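Local coordinates for 2-Cys peroxiredoxin (Plasmodium yoelii, PDB 2H01), which probably reduces hydrogen peroxide and organic hydroperoxides to water and alcohols as a thiol-specific, thioredoxin-dependent peroxidase, at residues 49-54 / 95-100; 62-67 / 152-157. All blocks are in the same frame, centred on the assembly; numbering follows the deposited sequence.

Contact 1: 49-54 / 95-100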
ATOM      1  N   SER A  49      -4.597   1.800  13.085  1.00 30.22           N
ATOM      2  CA  SER A  49      -4.098   3.150  12.868  1.00 29.51           C
ATOM      3  C   SER A  49      -3.509   3.376  11.473  1.00 28.13           C
ATOM      4  O   SER A  49      -3.506   4.499  10.991  1.00 28.08           O
ATOM      5  CB  SER A  49      -3.066   3.528  13.944  1.00 29.20           C
ATOM      6  OG  SER A  49      -1.839   2.844  13.755  1.00 30.30           O
ATOM      7  N   GLU A  50      -3.021   2.327  10.817  1.00 27.05           N
ATOM      8  CA  GLU A  50      -2.447   2.514   9.491  1.00 27.98           C
ATOM      9  C   GLU A  50      -3.530   2.696   8.437  1.00 26.45           C
ATOM     10  O   GLU A  50      -3.423   3.575   7.579  1.00 24.99           O
ATOM     11  CB  GLU A  50      -1.520   1.348   9.102  1.00 29.13           C
ATOM     12  CG  GLU A  50      -1.846   0.018   9.759  1.00 34.98           C
ATOM     13  CD  GLU A  50      -1.343  -0.069  11.197  1.00 38.31           C
ATOM     14  OE1 GLU A  50      -0.140   0.186  11.428  1.00 38.37           O
ATOM     15  OE2 GLU A  50      -2.149  -0.405  12.092  1.00 39.01           O
ATOM     16  N   ILE A  51      -4.579   1.893   8.467  1.00 20.00           N
ATOM     17  CA  ILE A  51      -5.638   2.065   7.493  1.00 20.00           C
ATOM     18  C   ILE A  51      -6.326   3.415   7.649  1.00 20.00           C
ATOM     19  O   ILE A  51      -6.511   4.143   6.688  1.00 26.14           O
ATOM     20  CB  ILE A  51      -6.671   0.939   7.571  1.00 20.00           C
ATOM     21  CG1 ILE A  51      -6.035  -0.406   7.217  1.00 20.00           C
ATOM     22  CG2 ILE A  51      -7.845   1.256   6.687  1.00 20.00           C
ATOM     23  CD1 ILE A  51      -6.828  -1.600   7.613  1.00 20.00           C
ATOM     24  N   ILE A  52      -6.687   3.812   8.516  1.00 20.00           N
ATOM     25  CA  ILE A  52      -7.197   5.107   8.950  1.00 20.00           C
ATOM     26  C   ILE A  52      -6.117   6.181   8.876  1.00 20.00           C
ATOM     27  O   ILE A  52      -6.352   7.289   8.376  1.00 22.43           O
ATOM     28  CB  ILE A  52      -7.754   5.015  10.384  1.00 20.00           C
ATOM     29  CG1 ILE A  52      -8.680   3.805  10.521  1.00 20.00           C
ATOM     30  CG2 ILE A  52      -8.484   6.297  10.755  1.00 20.00           C
ATOM     31  CD1 ILE A  52      -9.030   3.463  11.951  1.00 20.00           C
ATOM     32  N   ALA A  53      -5.244   6.152   9.281  1.00 22.00           N
ATOM     33  CA  ALA A  53      -4.315   7.255   9.027  1.00 22.08           C
ATOM     34  C   ALA A  53      -4.173   7.500   7.519  1.00 24.24           C
ATOM     35  O   ALA A  53      -4.119   8.644   7.078  1.00 24.91           O
ATOM     36  CB  ALA A  53      -2.960   6.950   9.631  1.00 19.04           C
ATOM     37  N   LEU A  54      -4.110   6.427   6.732  1.00 24.94           N
ATOM     38  CA  LEU A  54      -3.977   6.569   5.286  1.00 25.17           C
ATOM     39  C   LEU A  54      -5.255   7.096   4.641  1.00 26.14           C
ATOM     40  O   LEU A  54      -5.208   8.034   3.834  1.00 26.49           O
ATOM     41  CB  LEU A  54      -3.596   5.232   4.635  1.00 24.56           C
ATOM     42  CG  LEU A  54      -2.229   4.656   5.002  1.00 25.39           C
ATOM     43  CD1 LEU A  54      -2.067   3.291   4.358  1.00 23.51           C
ATOM     44  CD2 LEU A  54      -1.119   5.604   4.547  1.00 21.90           C
ATOM     45  N   ILE A  95     -14.113   3.416   4.686  1.00 20.00           N
ATOM     46  CA  ILE A  95     -12.928   3.926   4.024  1.00 20.00           C
ATOM     47  C   ILE A  95     -13.099   3.980   2.518  1.00 20.00           C
ATOM     48  O   ILE A  95     -13.853   3.223   1.923  1.00 29.78           O
ATOM     49  CB  ILE A  95     -11.684   3.123   4.392  1.00 20.00           C
ATOM     50  CG1 ILE A  95     -11.770   1.703   3.823  1.00 20.00           C
ATOM     51  CG2 ILE A  95     -11.476   3.132   5.861  1.00 20.00           C
ATOM     52  CD1 ILE A  95     -10.458   1.104   3.500  1.00 20.00           C
ATOM     53  N   LYS A  96     -12.396   4.905   1.904  1.00 28.96           N
ATOM     54  CA  LYS A  96     -12.751   5.315   0.574  0.50 28.21           C
ATOM     55  C   LYS A  96     -11.761   4.811  -0.474  1.00 29.01           C
ATOM     56  O   LYS A  96     -11.927   5.031  -1.663  1.00 29.25           O
ATOM     57  CB  LYS A  96     -12.977   6.814   0.530  0.50 26.88           C
ATOM     58  CG  LYS A  96     -14.327   7.212   1.071  0.50 25.81           C
ATOM     59  CD  LYS A  96     -15.437   6.437   0.379  0.50 25.91           C
ATOM     60  CE  LYS A  96     -16.751   6.444   1.158  0.50 25.46           C
ATOM     61  NZ  LYS A  96     -17.411   7.758   1.279  0.50 23.90           N
ATOM     62  N   HIS A  97     -10.754   4.082  -0.015  1.00 28.50           N
ATOM     63  CA  HIS A  97      -9.763   3.509  -0.926  1.00 27.68           C
ATOM     64  C   HIS A  97      -9.928   1.983  -0.914  1.00 28.61           C
ATOM     65  O   HIS A  97     -10.516   1.428   0.008  1.00 30.48           O
ATOM     66  CB  HIS A  97      -8.338   3.923  -0.528  1.00 26.33           C
ATOM     67  CG  HIS A  97      -7.889   3.412   0.805  1.00 24.67           C
ATOM     68  ND1 HIS A  97      -7.281   2.186   0.965  1.00 22.71           N
ATOM     69  CD2 HIS A  97      -7.900   3.990   2.030  1.00 22.62           C
ATOM     70  CE1 HIS A  97      -6.927   2.033   2.229  1.00 22.02           C
ATOM     71  NE2 HIS A  97      -7.291   3.114   2.895  1.00 22.31           N
ATOM     72  N   THR A  98      -9.418   1.301  -1.929  1.00 29.04           N
ATOM     73  CA  THR A  98      -9.599  -0.140  -2.009  1.00 28.99           C
ATOM     74  C   THR A  98      -8.754  -1.043  -1.115  1.00 27.66           C
ATOM     75  O   THR A  98      -7.602  -0.756  -0.808  1.00 27.39           O
ATOM     76  CB  THR A  98      -9.490  -0.637  -3.495  1.00 30.63           C
ATOM     77  OG1 THR A  98      -8.705  -1.838  -3.557  1.00 31.68           O
ATOM     78  CG2 THR A  98      -8.898   0.424  -4.387  1.00 30.64           C
ATOM     79  N   LEU A  99      -9.375  -2.129  -0.669  1.00 27.60           N
ATOM     80  CA  LEU A  99      -8.711  -3.127   0.159  1.00 28.33           C
ATOM     81  C   LEU A  99      -8.683  -4.407  -0.681  1.00 28.80           C
ATOM     82  O   LEU A  99      -9.707  -4.817  -1.227  1.00 29.75           O
ATOM     83  CB  LEU A  99      -9.498  -3.364   1.453  1.00 27.56           C
ATOM     84  CG  LEU A  99      -9.621  -2.191   2.442  1.00 28.36           C
ATOM     85  CD1 LEU A  99     -10.458  -2.619   3.644  1.00 27.23           C
ATOM     86  CD2 LEU A  99      -8.239  -1.751   2.903  1.00 27.83           C
ATOM     87  N   ILE A 100      -7.765  -5.109  -0.741  1.00 20.00           N
ATOM     88  CA  ILE A 100      -7.735  -6.336  -1.527  1.00 20.00           C
ATOM     89  C   ILE A 100      -7.544  -7.558  -0.636  1.00 20.00           C
ATOM     90  O   ILE A 100      -7.018  -7.443   0.487  1.00 27.65           O
ATOM     91  CB  ILE A 100      -6.617  -6.273  -2.585  1.00 20.00           C
ATOM     92  CG1 ILE A 100      -5.256  -6.082  -1.911  1.00 20.00           C
ATOM     93  CG2 ILE A 100      -6.885  -5.153  -3.579  1.00 20.00           C
ATOM     94  CD1 ILE A 100      -4.082  -6.245  -2.851  1.00 20.00           C
TER

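Contact 2: 62-67 / 152-157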
ATOM      1  N   LYS A  62      -4.284  11.246  -3.793  1.00 20.52           N
ATOM      2  CA  LYS A  62      -4.875  11.475  -5.104  1.00 22.91           C
ATOM      3  C   LYS A  62      -4.189  12.657  -5.795  1.00 22.92           C
ATOM      4  O   LYS A  62      -3.923  12.615  -6.993  1.00 22.03           O
ATOM      5  CB  LYS A  62      -6.384  11.755  -4.986  1.00 23.69           C
ATOM      6  CG  LYS A  62      -7.217  10.535  -4.639  1.00 26.18           C
ATOM      7  CD  LYS A  62      -8.716  10.843  -4.584  1.00 28.19           C
ATOM      8  CE  LYS A  62      -9.512   9.588  -4.201  1.00 29.54           C
ATOM      9  NZ  LYS A  62     -10.972   9.848  -4.073  1.00 30.56           N
ATOM     10  N   GLU A  63      -3.909  13.708  -5.028  1.00 23.58           N
ATOM     11  CA  GLU A  63      -3.265  14.909  -5.558  1.00 23.25           C
ATOM     12  C   GLU A  63      -1.910  14.590  -6.164  1.00 22.82           C
ATOM     13  O   GLU A  63      -1.454  15.277  -7.082  1.00 21.75           O
ATOM     14  CB  GLU A  63      -3.098  15.961  -4.449  1.00 22.51           C
ATOM     15  CG  GLU A  63      -4.412  16.555  -3.968  1.00 23.66           C
ATOM     16  CD  GLU A  63      -4.302  17.280  -2.635  1.00 24.51           C
ATOM     17  OE1 GLU A  63      -3.225  17.226  -1.997  1.00 25.60           O
ATOM     18  OE2 GLU A  63      -5.310  17.893  -2.216  1.00 23.11           O
ATOM     19  N   ARG A  64      -1.265  13.544  -5.652  1.00 22.28           N
ATOM     20  CA  ARG A  64       0.053  13.154  -6.144  1.00 21.91           C
ATOM     21  C   ARG A  64      -0.060  11.969  -7.075  1.00 22.17           C
ATOM     22  O   ARG A  64       0.936  11.318  -7.405  1.00 21.39           O
ATOM     23  CB  ARG A  64       0.982  12.837  -4.961  1.00 22.26           C
ATOM     24  CG  ARG A  64       1.127  14.023  -4.003  1.00 23.64           C
ATOM     25  CD  ARG A  64       1.970  13.696  -2.780  1.00 26.33           C
ATOM     26  NE  ARG A  64       2.326  14.916  -2.048  1.00 29.49           N
ATOM     27  CZ  ARG A  64       1.486  15.639  -1.304  1.00 31.07           C
ATOM     28  NH1 ARG A  64       0.217  15.280  -1.167  1.00 31.94           N
ATOM     29  NH2 ARG A  64       1.919  16.739  -0.703  1.00 32.25           N
ATOM     30  N   ASN A  65      -1.294  11.697  -7.489  1.00 22.79           N
ATOM     31  CA  ASN A  65      -1.603  10.616  -8.416  1.00 23.42           C
ATOM     32  C   ASN A  65      -1.154   9.241  -7.902  1.00 23.31           C
ATOM     33  O   ASN A  65      -0.560   8.446  -8.640  1.00 21.78           O
ATOM     34  CB  ASN A  65      -0.967  10.923  -9.777  1.00 23.67           C
ATOM     35  CG  ASN A  65      -1.642  10.186 -10.915  1.00 25.93           C
ATOM     36  OD1 ASN A  65      -2.802   9.783 -10.807  1.00 27.27           O
ATOM     37  ND2 ASN A  65      -0.923  10.018 -12.023  1.00 28.81           N
ATOM     38  N   VAL A  66      -1.459   8.978  -6.632  1.00 24.28           N
ATOM     39  CA  VAL A  66      -1.115   7.717  -5.980  1.00 24.88           C
ATOM     40  C   VAL A  66      -2.363   6.925  -5.612  1.00 26.00           C
ATOM     41  O   VAL A  66      -3.292   7.456  -4.997  1.00 27.10           O
ATOM     42  CB  VAL A  66      -0.320   7.945  -4.685  1.00 23.16           C
ATOM     43  CG1 VAL A  66      -0.106   6.610  -3.975  1.00 22.34           C
ATOM     44  CG2 VAL A  66       1.012   8.603  -4.998  1.00 22.22           C
ATOM     45  N   GLU A  67      -2.358   5.650  -5.981  1.00 25.98           N
ATOM     46  CA  GLU A  67      -3.459   4.733  -5.711  1.00 25.91           C
ATOM     47  C   GLU A  67      -3.150   3.916  -4.453  1.00 25.19           C
ATOM     48  O   GLU A  67      -2.133   3.227  -4.386  1.00 25.64           O
ATOM     49  CB  GLU A  67      -3.642   3.791  -6.909  1.00 27.05           C
ATOM     50  CG  GLU A  67      -4.821   2.825  -6.808  1.00 26.86           C
ATOM     51  CD  GLU A  67      -6.161   3.512  -6.974  1.00 26.99           C
ATOM     52  OE1 GLU A  67      -6.237   4.539  -7.694  1.00 28.60           O
ATOM     53  OE2 GLU A  67      -7.144   3.012  -6.400  1.00 26.29           O
ATOM     54  N   ARG A 152       6.212  12.294   1.826  1.00 21.92           N
ATOM     55  CA  ARG A 152       7.493  12.964   1.665  1.00 23.03           C
ATOM     56  C   ARG A 152       8.383  12.186   0.686  1.00 22.28           C
ATOM     57  O   ARG A 152       9.113  12.783  -0.104  1.00 22.68           O
ATOM     58  CB  ARG A 152       8.163  13.025   3.034  1.00 25.40           C
ATOM     59  CG  ARG A 152       9.234  14.059   3.219  1.00 27.47           C
ATOM     60  CD  ARG A 152       9.071  14.573   4.641  1.00 33.19           C
ATOM     61  NE  ARG A 152       7.709  15.079   4.793  1.00 39.17           N
ATOM     62  CZ  ARG A 152       6.973  14.984   5.898  1.00 42.33           C
ATOM     63  NH1 ARG A 152       7.462  14.400   6.992  1.00 40.32           N
ATOM     64  NH2 ARG A 152       5.721  15.443   5.892  1.00 42.99           N
ATOM     65  N   LEU A 153       8.342  10.858   0.767  1.00 21.22           N
ATOM     66  CA  LEU A 153       9.141  10.004  -0.118  1.00 21.78           C
ATOM     67  C   LEU A 153       8.568  10.104  -1.527  1.00 22.43           C
ATOM     68  O   LEU A 153       9.303  10.184  -2.512  1.00 21.14           O
ATOM     69  CB  LEU A 153       9.114   8.544   0.359  1.00 19.74           C
ATOM     70  CG  LEU A 153       9.862   8.338   1.679  1.00 19.04           C
ATOM     71  CD1 LEU A 153       9.697   6.906   2.171  1.00 18.70           C
ATOM     72  CD2 LEU A 153      11.347   8.696   1.475  1.00 18.48           C
ATOM     73  N   ILE A 154       7.263   9.953  -1.667  1.00 20.00           N
ATOM     74  CA  ILE A 154       6.566  10.362  -2.881  1.00 20.00           C
ATOM     75  C   ILE A 154       6.917  11.797  -3.263  1.00 20.00           C
ATOM     76  O   ILE A 154       7.265  12.098  -4.389  1.00 24.41           O
ATOM     77  CB  ILE A 154       5.043  10.220  -2.704  1.00 20.00           C
ATOM     78  CG1 ILE A 154       4.700   8.849  -2.117  1.00 20.00           C
ATOM     79  CG2 ILE A 154       4.330  10.430  -4.031  1.00 20.00           C
ATOM     80  CD1 ILE A 154       3.273   8.733  -1.631  1.00 20.00           C
ATOM     81  N   ASP A 155       7.010  12.633  -2.758  1.00 21.66           N
ATOM     82  CA  ASP A 155       7.422  13.919  -3.323  1.00 20.35           C
ATOM     83  C   ASP A 155       8.862  13.837  -3.803  1.00 20.50           C
ATOM     84  O   ASP A 155       9.196  14.329  -4.878  1.00 20.00           O
ATOM     85  CB  ASP A 155       7.291  15.055  -2.295  1.00 18.79           C
ATOM     86  CG  ASP A 155       5.853  15.463  -2.053  1.00 21.53           C
ATOM     87  OD1 ASP A 155       5.578  16.116  -1.026  1.00 25.54           O
ATOM     88  OD2 ASP A 155       4.985  15.137  -2.893  1.00 21.86           O
ATOM     89  N   ALA A 156       9.718  13.214  -3.002  1.00 20.08           N
ATOM     90  CA  ALA A 156      11.116  13.075  -3.384  1.00 20.74           C
ATOM     91  C   ALA A 156      11.205  12.194  -4.643  1.00 21.67           C
ATOM     92  O   ALA A 156      11.945  12.510  -5.587  1.00 21.56           O
ATOM     93  CB  ALA A 156      11.921  12.452  -2.235  1.00 19.00           C
ATOM     94  N   LEU A 157      10.459  11.093  -4.658  1.00 21.29           N
ATOM     95  CA  LEU A 157      10.492  10.213  -5.821  1.00 21.35           C
ATOM     96  C   LEU A 157      10.113  11.009  -7.077  1.00 21.79           C
ATOM     97  O   LEU A 157      10.866  11.032  -8.054  1.00 22.16           O
ATOM     98  CB  LEU A 157       9.531   9.028  -5.645  1.00 20.54           C
ATOM     99  CG  LEU A 157       9.282   8.132  -6.875  1.00 19.68           C
ATOM    100  CD1 LEU A 157      10.606   7.521  -7.373  1.00 18.10           C
ATOM    101  CD2 LEU A 157       8.300   7.003  -6.496  1.00 18.01           C
TER

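Contact 1: 49-54 / 95-100
I51, on the helix just after the predicted peroxidatic cysteine, C47, in this thioredoxin-like fold, packs against I95 and H97 at the entry to strand 98-101. Toward I95 it is the methyl CG2 of I51 that touches: it lies 4.1 Å from CD1 of I95 and 4.2 Å from CG2 of I95, so one methyl sits against both branches of the other isoleucine. The two side chains cross at about a right angle. In I51, CG1 lies beside the backbone N (chi1 -64°) and CG2 is anti to it, a placing that turns the methyl to I95.

I95 also reaches its own neighbour two residues on. Its CD1 lies over one face of the H97 imidazole, 3.8 Å above the ring plane and displaced toward the rim. The ring therefore faces I95 and presents an edge to the helix. NE2 of H97 lies 4.0 Å from the carbonyl O of I51, which is near the ring plane but too far for a hydrogen bond. At the other ring nitrogen, ND1 of H97 makes a weak hydrogen bond of 3.4 Å to the backbone O of T98.

Y37 on strand 33-38 touches I51, L54 and L99, while H97 also rests on L58 and L68. The I51 side chain is about 9 Å from that of C47. This is the buried packing of the helix after the predicted catalytic cysteine against the loop leading into strand 98-101, as in the thioredoxin-like fold of a peroxiredoxin.

Contact 2: 62-67 / 152-157
R64 and D155 form a salt bridge through a single hydrogen bond, NE of R64 to OD2 of D155 at 2.8 Å, somewhat bent with an N-H...O angle of 150°. OD2 lies almost exactly in the guanidinium plane and is approached on its syn side, from 22° out of the carboxylate plane. The two flat groups are twisted 35° apart, and NH2 of R64 stays 3.7 Å from OD1 of D155, so the bridge is one-pronged. An extended chain from CG to NE carries the arginine across to the helix. NH1 bonds to the backbone O of S60, which helps fix the guanidinium's rotation. The backbone O of R64 accepts a bond from Q158, one turn on from D155.

R64 sits where helix 58-63 ends in a Schellman motif: N65, with positive phi, takes the C-prime place, its N bonded to K62 O while V66 N reaches F61 O.

Beneath the charges the packing is apolar. CD of R64 passes 4.2 Å from CG2 of I154, and V66 and I154 meet tip to tip, their CG2 atoms 3.9 Å apart. F61 touches both V66 and I154, and V66 also rests on Y33 and L35.

In the fold
The two contacts lie about 16 Å apart, centre to centre, and alternate along the chain: 49-54, 62-67, 95-100, then 152-157. Helices 49-56 and 58-63 follow one another and connect the parallel strands 33-38 and 66-72, a beta-alpha-beta crossover; strand 98-101 pairs parallel with 66-72. Contact 1 thus packs the first of these helices against the chain entering strand 98-101, while contact 2 joins the turn after the second to helix 147-163, the last helix of the model. They meet at the sheet, where CG2 of T98 is 3.7 Å from OE2 of E67. Only contact 1 is near the predicted active-site cysteine; contact 2 lies away from it.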